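Side-chain contacts in tRNA uridine(34) acetyltransferase (Methanocaldococcus infernus, PDB 6IA8), which catalyses formation of 5-carboxymethyluridine at the tRNA wobble position from acetyl-CoA, with an iron-sulfur cluster and S-adenosyl-L-methionine: residues R230-V234 with E235-K239; S351-G354 with E355-K359; S410-V414 with K415-L419. All coordinates share one frame; numbering follows the deposited sequence.

Contact 1 of 3, residues R230-V234 with E235-K239; sequences RGHSV and EDTIK. With SO4 (sulfate ion), chain C.
The imidazole of His232 meets Thr237 obliquely, with His232 CD2 3.9 Å from Thr237 OG1. A sulfate ion, probably from the crystallisation liquor, lies at the ring edge near its plane. His232 ND1 donates to sulfate O1 at 2.8 Å in an almost straight bond (177°). The guanidinium of Arg230 also meets the ion edge-on, and its NE and NH2 both donate to sulfate O2. Gly231 N gives one more bond to sulfate O4. A water lies at the imidazole edge too, and is hydrogen-bonded to Thr237 OG1 at 2.7 Å.

Ser233 and Asp236 form a capping box at the start of helix 234-245. Asp236 N donates to Ser233 OG at 3.0 Å. The Ser233 hydroxyl sits between its own backbone N and carbonyl carbon (chi1 67°), which turns it back to the helix end. In return, Ser233 N donates to Asp236 OD2 at 2.8 Å, from above the carboxylate plane. Val234 CG2 runs beside Ile238 CD1 at 4.2 Å.

His232 NE2 is hydrogen-bonded to the carbonyl of Val217 on strand 212-218. With both ring nitrogens donating in this crystal, the imidazole is probably protonated. Asn222 of helix 222-227 bonds Val234 N and Glu235 OE1. These bonds join the start of helix 234-245, which leads to strand 250-255 of the radical SAM core, to helix 222-227 and strand 212-218.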
ATOM      1  N   ARG A 230       6.026 -14.311  17.879  1.00 60.11           N
ATOM      2  CA  ARG A 230       5.422 -14.121  16.569  1.00 60.26           C
ATOM      3  C   ARG A 230       5.631 -15.377  15.720  1.00 47.12           C
ATOM      4  O   ARG A 230       6.545 -16.175  15.951  1.00 54.55           O
ATOM      5  CB  ARG A 230       6.011 -12.897  15.864  1.00 51.55           C
ATOM      6  CG  ARG A 230       6.109 -11.643  16.721  1.00 64.33           C
ATOM      7  CD  ARG A 230       4.757 -11.150  17.241  1.00 60.60           C
ATOM      8  NE  ARG A 230       3.842 -10.776  16.168  1.00 65.93           N
ATOM      9  CZ  ARG A 230       2.786  -9.982  16.325  1.00 65.69           C
ATOM     10  NH1 ARG A 230       2.518  -9.460  17.517  1.00 69.60           N
ATOM     11  NH2 ARG A 230       2.010  -9.691  15.284  1.00 57.93           N
ATOM     12  N   GLY A 231       4.758 -15.560  14.737  1.00 56.51           N
ATOM     13  CA  GLY A 231       4.760 -16.797  13.988  1.00 56.37           C
ATOM     14  C   GLY A 231       5.521 -16.759  12.685  1.00 54.93           C
ATOM     15  O   GLY A 231       5.244 -17.572  11.797  1.00 48.86           O
ATOM     16  N   HIS A 232       6.476 -15.838  12.551  1.00 43.17           N
ATOM     17  CA  HIS A 232       7.239 -15.722  11.318  1.00 52.33           C
ATOM     18  C   HIS A 232       8.643 -15.221  11.625  1.00 49.29           C
ATOM     19  O   HIS A 232       8.937 -14.751  12.718  1.00 43.61           O
ATOM     20  CB  HIS A 232       6.555 -14.786  10.318  1.00 38.56           C
ATOM     21  CG  HIS A 232       6.630 -13.342  10.700  1.00 38.57           C
ATOM     22  ND1 HIS A 232       5.676 -12.731  11.486  1.00 39.16           N
ATOM     23  CD2 HIS A 232       7.546 -12.387  10.409  1.00 39.29           C
ATOM     24  CE1 HIS A 232       6.001 -11.465  11.665  1.00 41.54           C
ATOM     25  NE2 HIS A 232       7.122 -11.225  11.009  1.00 39.79           N
ATOM     26  N   SER A 233       9.506 -15.319  10.628  1.00 40.15           N
ATOM     27  CA  SER A 233      10.902 -14.918  10.718  1.00 42.70           C
ATOM     28  C   SER A 233      11.169 -13.778   9.737  1.00 34.94           C
ATOM     29  O   SER A 233      10.348 -13.457   8.869  1.00 36.47           O
ATOM     30  CB  SER A 233      11.818 -16.102  10.392  1.00 50.01           C
ATOM     31  OG  SER A 233      11.643 -16.435   9.014  1.00 42.49           O
ATOM     32  N   VAL A 234      12.344 -13.161   9.866  1.00 36.37           N
ATOM     33  CA  VAL A 234      12.719 -12.164   8.874  1.00 33.86           C
ATOM     34  C   VAL A 234      12.964 -12.840   7.532  1.00 28.41           C
ATOM     35  O   VAL A 234      12.668 -12.269   6.474  1.00 35.62           O
ATOM     36  CB  VAL A 234      13.947 -11.357   9.332  1.00 41.48           C
ATOM     37  CG1 VAL A 234      15.208 -12.202   9.293  1.00 42.31           C
ATOM     38  CG2 VAL A 234      14.088 -10.135   8.426  1.00 40.30           C
ATOM     39  N   GLU A 235      13.491 -14.072   7.552  1.00 34.49           N
ATOM     40  CA  GLU A 235      13.636 -14.841   6.320  1.00 39.93           C
ATOM     41  C   GLU A 235      12.305 -14.976   5.583  1.00 37.11           C
ATOM     42  O   GLU A 235      12.266 -14.879   4.349  1.00 37.27           O
ATOM     43  CB  GLU A 235      14.236 -16.222   6.610  1.00 48.53           C
ATOM     44  CG  GLU A 235      15.715 -16.193   6.988  1.00 79.34           C
ATOM     45  CD  GLU A 235      15.983 -15.745   8.426  1.00 67.84           C
ATOM     46  OE1 GLU A 235      15.054 -15.716   9.266  1.00 46.23           O
ATOM     47  OE2 GLU A 235      17.147 -15.419   8.726  1.00 64.25           O
ATOM     48  N   ASP A 236      11.211 -15.227   6.313  1.00 37.56           N
ATOM     49  CA  ASP A 236       9.892 -15.266   5.689  1.00 41.70           C
ATOM     50  C   ASP A 236       9.556 -13.932   5.029  1.00 35.17           C
ATOM     51  O   ASP A 236       8.986 -13.892   3.933  1.00 33.99           O
ATOM     52  CB  ASP A 236       8.824 -15.585   6.730  1.00 37.38           C
ATOM     53  CG  ASP A 236       8.987 -16.963   7.347  1.00 45.40           C
ATOM     54  OD1 ASP A 236       9.419 -17.907   6.648  1.00 45.43           O
ATOM     55  OD2 ASP A 236       8.692 -17.083   8.551  1.00 47.30           O
ATOM     56  N   THR A 237       9.829 -12.825   5.722  1.00 34.45           N
ATOM     57  CA  THR A 237       9.551 -11.505   5.147  1.00 33.38           C
ATOM     58  C   THR A 237      10.367 -11.276   3.871  1.00 28.93           C
ATOM     59  O   THR A 237       9.866 -10.736   2.867  1.00 30.94           O
ATOM     60  CB  THR A 237       9.870 -10.428   6.193  1.00 32.42           C
ATOM     61  OG1 THR A 237       8.951 -10.512   7.296  1.00 33.76           O
ATOM     62  CG2 THR A 237       9.812  -9.007   5.581  1.00 32.04           C
ATOM     63  N   ILE A 238      11.644 -11.649   3.910  1.00 29.53           N
ATOM     64  CA  ILE A 238      12.520 -11.437   2.763  1.00 32.05           C
ATOM     65  C   ILE A 238      12.053 -12.254   1.569  1.00 32.04           C
ATOM     66  O   ILE A 238      11.966 -11.734   0.455  1.00 28.52           O
ATOM     67  CB  ILE A 238      13.973 -11.761   3.139  1.00 37.31           C
ATOM     68  CG1 ILE A 238      14.465 -10.745   4.175  1.00 34.34           C
ATOM     69  CG2 ILE A 238      14.842 -11.791   1.898  1.00 34.96           C
ATOM     70  CD1 ILE A 238      15.867 -11.020   4.739  1.00 37.25           C
ATOM     71  N   LYS A 239      11.699 -13.523   1.782  1.00 34.90           N
ATOM     72  CA  LYS A 239      11.269 -14.374   0.673  1.00 31.86           C
ATOM     73  C   LYS A 239       9.921 -13.914   0.122  1.00 30.43           C
ATOM     74  O   LYS A 239       9.712 -13.872  -1.096  1.00 30.55           O
ATOM     75  CB  LYS A 239      11.181 -15.837   1.133  1.00 36.89           C
ATOM     76  CG  LYS A 239      10.750 -16.807   0.046  1.00 79.35           C
ATOM     77  CD  LYS A 239      11.688 -16.757  -1.151  1.00132.87           C
ATOM     78  CE  LYS A 239      11.404 -17.886  -2.130  1.00139.81           C
ATOM     79  NZ  LYS A 239      12.237 -17.786  -3.363  1.00133.56           N
TER
HETATM   80  S   SO4 C 602       2.688 -12.961  13.433  1.00 71.00           S
HETATM   81  O1  SO4 C 602       3.394 -13.897  12.556  1.00 60.94           O
HETATM   82  O2  SO4 C 602       3.401 -11.688  13.511  1.00 85.35           O
HETATM   83  O3  SO4 C 602       1.342 -12.733  12.920  1.00 82.12           O
HETATM   84  O4  SO4 C 602       2.602 -13.546  14.768  1.00102.98           O
HETATM   85  O   HOH W   1       9.989 -10.179   9.783  1.00 35.44           O

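Contact 2 of 3, residues S351-G354 with E355-K359; sequences SNLG and ELVYK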
ATOM      1  N   SER A 351      -4.266  10.747  20.095  1.00 62.30           N
ATOM      2  CA  SER A 351      -4.784  10.472  18.759  1.00 62.84           C
ATOM      3  C   SER A 351      -4.120  11.282  17.647  1.00 68.40           C
ATOM      4  O   SER A 351      -4.422  11.057  16.466  1.00 66.80           O
ATOM      5  CB  SER A 351      -6.295  10.729  18.733  1.00 67.59           C
ATOM      6  OG  SER A 351      -6.590  12.041  19.180  1.00 67.85           O
ATOM      7  N   ASN A 352      -3.242  12.220  17.982  1.00 71.19           N
ATOM      8  CA  ASN A 352      -2.599  13.075  16.989  1.00108.70           C
ATOM      9  C   ASN A 352      -1.097  12.802  16.871  1.00 97.14           C
ATOM     10  O   ASN A 352      -0.292  13.714  16.698  1.00 60.34           O
ATOM     11  CB  ASN A 352      -2.850  14.542  17.327  1.00118.49           C
ATOM     12  CG  ASN A 352      -2.412  14.893  18.737  1.00104.37           C
ATOM     13  OD1 ASN A 352      -2.221  14.009  19.569  1.00 77.15           O
ATOM     14  ND2 ASN A 352      -2.256  16.183  19.012  1.00117.45           N
ATOM     15  N   LEU A 353      -0.694  11.536  16.963  1.00 75.48           N
ATOM     16  CA  LEU A 353       0.727  11.218  16.900  1.00 57.64           C
ATOM     17  C   LEU A 353       1.344  11.749  15.616  1.00 44.89           C
ATOM     18  O   LEU A 353       2.462  12.269  15.627  1.00 47.18           O
ATOM     19  CB  LEU A 353       0.936   9.707  17.014  1.00 56.21           C
ATOM     20  CG  LEU A 353       2.392   9.234  16.946  1.00 54.24           C
ATOM     21  CD1 LEU A 353       3.241   9.921  18.009  1.00 54.27           C
ATOM     22  CD2 LEU A 353       2.486   7.714  17.097  1.00 49.13           C
ATOM     23  N   GLY A 354       0.624  11.641  14.499  1.00 40.81           N
ATOM     24  CA  GLY A 354       1.139  12.173  13.245  1.00 43.36           C
ATOM     25  C   GLY A 354       1.437  13.659  13.310  1.00 44.33           C
ATOM     26  O   GLY A 354       2.459  14.127  12.798  1.00 38.69           O
ATOM     27  N   GLU A 355       0.536  14.427  13.920  1.00 45.82           N
ATOM     28  CA  GLU A 355       0.743  15.864  14.049  1.00 51.31           C
ATOM     29  C   GLU A 355       1.932  16.150  14.955  1.00 46.69           C
ATOM     30  O   GLU A 355       2.699  17.089  14.710  1.00 45.94           O
ATOM     31  CB  GLU A 355      -0.525  16.536  14.605  1.00 46.93           C
ATOM     32  CG  GLU A 355      -0.459  18.053  14.617  1.00 69.49           C
ATOM     33  CD  GLU A 355      -1.581  18.682  15.434  1.00112.47           C
ATOM     34  OE1 GLU A 355      -2.301  17.938  16.136  1.00118.73           O
ATOM     35  OE2 GLU A 355      -1.743  19.920  15.375  1.00122.96           O
ATOM     36  N   LEU A 356       2.098  15.350  16.014  1.00 41.87           N
ATOM     37  CA  LEU A 356       3.219  15.557  16.921  1.00 42.74           C
ATOM     38  C   LEU A 356       4.535  15.297  16.203  1.00 35.46           C
ATOM     39  O   LEU A 356       5.524  16.009  16.421  1.00 37.72           O
ATOM     40  CB  LEU A 356       3.066  14.646  18.142  1.00 48.14           C
ATOM     41  CG  LEU A 356       1.752  14.807  18.917  1.00 57.01           C
ATOM     42  CD1 LEU A 356       1.665  13.773  20.025  1.00 63.77           C
ATOM     43  CD2 LEU A 356       1.652  16.202  19.482  1.00 50.93           C
ATOM     44  N   VAL A 357       4.554  14.279  15.337  1.00 39.10           N
ATOM     45  CA  VAL A 357       5.745  13.970  14.558  1.00 40.60           C
ATOM     46  C   VAL A 357       6.064  15.121  13.626  1.00 41.76           C
ATOM     47  O   VAL A 357       7.218  15.538  13.514  1.00 40.67           O
ATOM     48  CB  VAL A 357       5.551  12.665  13.769  1.00 40.60           C
ATOM     49  CG1 VAL A 357       6.625  12.522  12.711  1.00 37.37           C
ATOM     50  CG2 VAL A 357       5.536  11.476  14.718  1.00 35.18           C
ATOM     51  N   TYR A 358       5.044  15.640  12.932  1.00 39.92           N
ATOM     52  CA  TYR A 358       5.236  16.777  12.032  1.00 38.08           C
ATOM     53  C   TYR A 358       5.870  17.960  12.766  1.00 33.77           C
ATOM     54  O   TYR A 358       6.852  18.553  12.299  1.00 36.91           O
ATOM     55  CB  TYR A 358       3.884  17.163  11.413  1.00 39.64           C
ATOM     56  CG  TYR A 358       3.941  18.326  10.441  1.00 47.67           C
ATOM     57  CD1 TYR A 358       4.234  18.121   9.096  1.00 63.22           C
ATOM     58  CD2 TYR A 358       3.675  19.624  10.861  1.00 62.40           C
ATOM     59  CE1 TYR A 358       4.280  19.182   8.201  1.00 56.49           C
ATOM     60  CE2 TYR A 358       3.719  20.687   9.975  1.00 93.88           C
ATOM     61  CZ  TYR A 358       4.020  20.461   8.652  1.00 79.56           C
ATOM     62  OH  TYR A 358       4.060  21.521   7.778  1.00 76.75           O
ATOM     63  N   LYS A 359       5.315  18.329  13.921  1.00 34.49           N
ATOM     64  CA  LYS A 359       5.837  19.486  14.643  1.00 37.34           C
ATOM     65  C   LYS A 359       7.244  19.226  15.175  1.00 36.09           C
ATOM     66  O   LYS A 359       8.085  20.141  15.234  1.00 39.03           O
ATOM     67  CB  LYS A 359       4.885  19.845  15.776  1.00 43.04           C
ATOM     68  CG  LYS A 359       3.540  20.385  15.291  1.00 49.11           C
ATOM     69  CD  LYS A 359       2.676  20.852  16.465  1.00 60.48           C
ATOM     70  CE  LYS A 359       1.360  21.440  15.965  1.00106.39           C
ATOM     71  NZ  LYS A 359       0.478  21.875  17.084  1.00140.64           N
TER
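Backbone bonds to the carbonyls of Asn352, Leu353 and Gly354 begin helix 353-364. Leu356 N donates to Asn352 O at 3.0 Å, and Val357 N to Leu353 O at 2.9 Å. Tyr358 N reaches Gly354 O in the same i to i+4 pattern. Asn352 holds the N-cap position, but its side chain makes no capping bond. Its amide turns instead to Glu355. Asn352 ND2 donates weakly to Glu355 OE1 at 3.4 Å, with the amide and carboxylate planes 68° apart. The Glu355 chain is extended, with CG anti to the backbone N (chi1 -173°). Its other oxygen, OE2, forms a salt bridge with Lys359 NZ at 3.4 Å. The carboxylate therefore links the helix start to the next turn.

Leu356 crosses the same amide at a slant. Leu356 CD1 lies 3.9 Å from Asn352 OD1, and CD2 touches ND2. With an alanine in place of Asn352, Glu355 OE1 would probably lose its amide partner and the two Leu356 methyls the group beside them. One turn apart, Leu353 CD1 approaches Val357 CG2 at 4.3 Å.

Leu353 and Leu356 rest on Ile316 of helix 312-325, and Val357 on Ser320 of that helix. Tyr358 makes a cation-pi contact with Lys382 of helix 376-383. Through Leu353, Leu356 and Val357 the first turns of helix 353-364 pack on helix 312-325 in the radical SAM C-terminal domain.

Contact 3 of 3, residues S410-V414 with K415-L419; sequences SFEDV and KNDIL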
ATOM      1  N   SER A 410       8.584   9.401 -12.209  1.00 27.41           N
ATOM      2  CA  SER A 410       7.609  10.320 -11.640  1.00 26.56           C
ATOM      3  C   SER A 410       7.567  11.614 -12.438  1.00 28.27           C
ATOM      4  O   SER A 410       8.528  11.983 -13.114  1.00 33.58           O
ATOM      5  CB  SER A 410       7.920  10.600 -10.159  1.00 29.54           C
ATOM      6  OG  SER A 410       9.198  11.193 -10.048  1.00 31.43           O
ATOM      7  N   PHE A 411       6.412  12.265 -12.399  1.00 27.72           N
ATOM      8  CA  PHE A 411       6.287  13.656 -12.811  1.00 28.34           C
ATOM      9  C   PHE A 411       6.271  14.482 -11.538  1.00 31.81           C
ATOM     10  O   PHE A 411       5.505  14.186 -10.614  1.00 29.66           O
ATOM     11  CB  PHE A 411       5.027  13.901 -13.643  1.00 28.34           C
ATOM     12  CG  PHE A 411       5.232  13.614 -15.091  1.00 30.99           C
ATOM     13  CD1 PHE A 411       5.946  14.519 -15.895  1.00 36.44           C
ATOM     14  CD2 PHE A 411       4.779  12.440 -15.649  1.00 27.18           C
ATOM     15  CE1 PHE A 411       6.182  14.241 -17.243  1.00 38.92           C
ATOM     16  CE2 PHE A 411       5.009  12.163 -17.006  1.00 33.27           C
ATOM     17  CZ  PHE A 411       5.717  13.048 -17.794  1.00 34.99           C
ATOM     18  N   GLU A 412       7.084  15.532 -11.500  1.00 31.33           N
ATOM     19  CA  GLU A 412       7.325  16.269 -10.272  1.00 34.53           C
ATOM     20  C   GLU A 412       7.672  17.700 -10.623  1.00 32.78           C
ATOM     21  O   GLU A 412       8.410  17.923 -11.580  1.00 30.28           O
ATOM     22  CB  GLU A 412       8.480  15.628  -9.494  1.00 38.71           C
ATOM     23  CG  GLU A 412       8.909  16.360  -8.247  1.00 99.60           C
ATOM     24  CD  GLU A 412      10.158  15.759  -7.616  1.00102.31           C
ATOM     25  OE1 GLU A 412      10.392  14.541  -7.797  1.00 78.11           O
ATOM     26  OE2 GLU A 412      10.910  16.510  -6.953  1.00 88.09           O
ATOM     27  N   ASP A 413       7.114  18.648  -9.867  1.00 29.18           N
ATOM     28  CA  ASP A 413       7.579  20.034  -9.831  1.00 29.95           C
ATOM     29  C   ASP A 413       8.880  20.001  -9.043  1.00 36.68           C
ATOM     30  O   ASP A 413       8.872  19.870  -7.817  1.00 34.42           O
ATOM     31  CB  ASP A 413       6.518  20.920  -9.181  1.00 35.78           C
ATOM     32  CG  ASP A 413       7.002  22.326  -8.898  1.00 33.06           C
ATOM     33  OD1 ASP A 413       8.229  22.590  -9.010  1.00 36.53           O
ATOM     34  OD2 ASP A 413       6.149  23.188  -8.574  1.00 37.58           O
ATOM     35  N   VAL A 414      10.017  20.113  -9.741  1.00 35.86           N
ATOM     36  CA  VAL A 414      11.301  19.911  -9.078  1.00 36.16           C
ATOM     37  C   VAL A 414      11.789  21.172  -8.397  1.00 42.23           C
ATOM     38  O   VAL A 414      12.774  21.109  -7.655  1.00 40.38           O
ATOM     39  CB  VAL A 414      12.392  19.434 -10.055  1.00 41.31           C
ATOM     40  CG1 VAL A 414      11.988  18.143 -10.721  1.00 39.40           C
ATOM     41  CG2 VAL A 414      12.677  20.523 -11.098  1.00 36.80           C
ATOM     42  N   LYS A 415      11.144  22.316  -8.648  1.00 31.56           N
ATOM     43  CA  LYS A 415      11.436  23.515  -7.872  1.00 34.89           C
ATOM     44  C   LYS A 415      10.811  23.435  -6.484  1.00 40.67           C
ATOM     45  O   LYS A 415      11.471  23.712  -5.477  1.00 39.89           O
ATOM     46  CB  LYS A 415      10.932  24.757  -8.616  1.00 36.70           C
ATOM     47  CG  LYS A 415      11.043  26.059  -7.840  1.00 35.37           C
ATOM     48  CD  LYS A 415      10.629  27.248  -8.709  1.00 39.00           C
ATOM     49  CE  LYS A 415      10.690  28.601  -7.944  1.00 55.80           C
ATOM     50  NZ  LYS A 415       9.832  28.628  -6.729  1.00 77.04           N
ATOM     51  N   ASN A 416       9.528  23.105  -6.411  1.00 39.19           N
ATOM     52  CA  ASN A 416       8.811  23.070  -5.139  1.00 33.48           C
ATOM     53  C   ASN A 416       8.710  21.685  -4.544  1.00 34.97           C
ATOM     54  O   ASN A 416       8.133  21.533  -3.465  1.00 35.16           O
ATOM     55  CB  ASN A 416       7.406  23.652  -5.320  1.00 33.64           C
ATOM     56  CG  ASN A 416       7.461  25.091  -5.831  1.00 41.04           C
ATOM     57  OD1 ASN A 416       7.976  25.975  -5.141  1.00 42.94           O
ATOM     58  ND2 ASN A 416       6.953  25.328  -7.029  1.00 35.31           N
ATOM     59  N   ASP A 417       9.216  20.680  -5.245  1.00 30.89           N
ATOM     60  CA  ASP A 417       9.211  19.281  -4.804  1.00 35.12           C
ATOM     61  C   ASP A 417       7.793  18.771  -4.565  1.00 39.93           C
ATOM     62  O   ASP A 417       7.459  18.330  -3.474  1.00 37.68           O
ATOM     63  CB  ASP A 417      10.051  19.103  -3.539  1.00 50.74           C
ATOM     64  CG  ASP A 417      11.501  19.496  -3.747  1.00 97.82           C
ATOM     65  OD1 ASP A 417      12.017  19.302  -4.866  1.00 98.93           O
ATOM     66  OD2 ASP A 417      12.126  20.000  -2.794  1.00133.52           O
ATOM     67  N   ILE A 418       6.974  18.818  -5.615  1.00 32.10           N
ATOM     68  CA  ILE A 418       5.581  18.377  -5.562  1.00 29.34           C
ATOM     69  C   ILE A 418       5.387  17.247  -6.565  1.00 33.81           C
ATOM     70  O   ILE A 418       5.705  17.402  -7.748  1.00 32.19           O
ATOM     71  CB  ILE A 418       4.599  19.525  -5.858  1.00 30.33           C
ATOM     72  CG1 ILE A 418       4.842  20.707  -4.926  1.00 27.86           C
ATOM     73  CG2 ILE A 418       3.151  18.988  -5.740  1.00 37.27           C
ATOM     74  CD1 ILE A 418       3.912  21.883  -5.120  1.00 29.35           C
ATOM     75  N   LEU A 419       4.875  16.113  -6.091  1.00 29.39           N
ATOM     76  CA  LEU A 419       4.775  14.887  -6.871  1.00 31.25           C
ATOM     77  C   LEU A 419       3.381  14.811  -7.468  1.00 32.06           C
ATOM     78  O   LEU A 419       2.387  14.901  -6.736  1.00 30.51           O
ATOM     79  CB  LEU A 419       5.050  13.672  -5.980  1.00 30.82           C
ATOM     80  CG  LEU A 419       4.856  12.291  -6.598  1.00 36.17           C
ATOM     81  CD1 LEU A 419       5.862  12.010  -7.657  1.00 31.39           C
ATOM     82  CD2 LEU A 419       4.899  11.229  -5.477  1.00 31.68           C
TER
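The carboxylate of Asp413 grips the turn that follows it. The turn closes a beta hairpin with a G1 bulge, joining strands 404-413 and 418-427 of the mixed sheet in the GNAT acetyltransferase domain. Asp413 OD1 takes Asn416 N at 3.0 Å, from well above the carboxylate plane (60° out of it). It also takes a weak bond from Lys415 N, two residues on, as in an Asx turn. Asp413 OD2 accepts Asn416 ND2 at 2.8 Å on its syn side. The carboxylate and amide planes stand 76° apart, yet OD2 lies close to the amide plane of Asn416. Asp388 N is a second donor to OD2, so neighbouring N-H groups satisfy this buried charge. Asp413 CG stands anti to its backbone N (chi1 171°), which carries both oxygens over the turn.

Asp413 and Ile418 form an antiparallel hydrogen-bonded pair. Asp413 N donates to Ile418 O at 2.8 Å, and Ile418 N returns to Asp413 O at 3.1 Å. Asp417 N also reaches Asp413 O, in a weak, strongly bent bond. Asp417, the bulge residue, has positive phi and is poorly ordered.

Glu412 and Asp417 run side by side, and Glu412 OE2 comes within 3.7 Å of Asp417 OD1. Arg374 makes long, weak ion pairs with both residues, which probably eases their repulsion. Phe411 meets the ring of Tyr469, a residue that by similarity binds acetyl-CoA. Glu412 and Leu419 form the next pair, which is non-hydrogen-bonded. From this pair the Leu419 side chain reaches away from the turn, and its CD1 touches Ser410 CB at 3.5 Å.

How the contacts relate
The three contacts follow one another along the chain, and none nests or crosses. Each is local and closes only a single turn. Contact 1 starts helix 234-245 in the radical SAM core, between parallel strands 212-218 and 250-255. Contact 2 starts helix 353-364, against helix 312-325 in the radical SAM C-terminal domain. Contact 3 closes the hairpin of strands 404-413 and 418-427 in the acetyltransferase domain. None touches another. Contacts 2 and 3 come nearest, with nearest atoms about 12 Å apart. Contacts 1 and 3 lie on opposite sides of the chain's centre, their own centres about 36 Å apart.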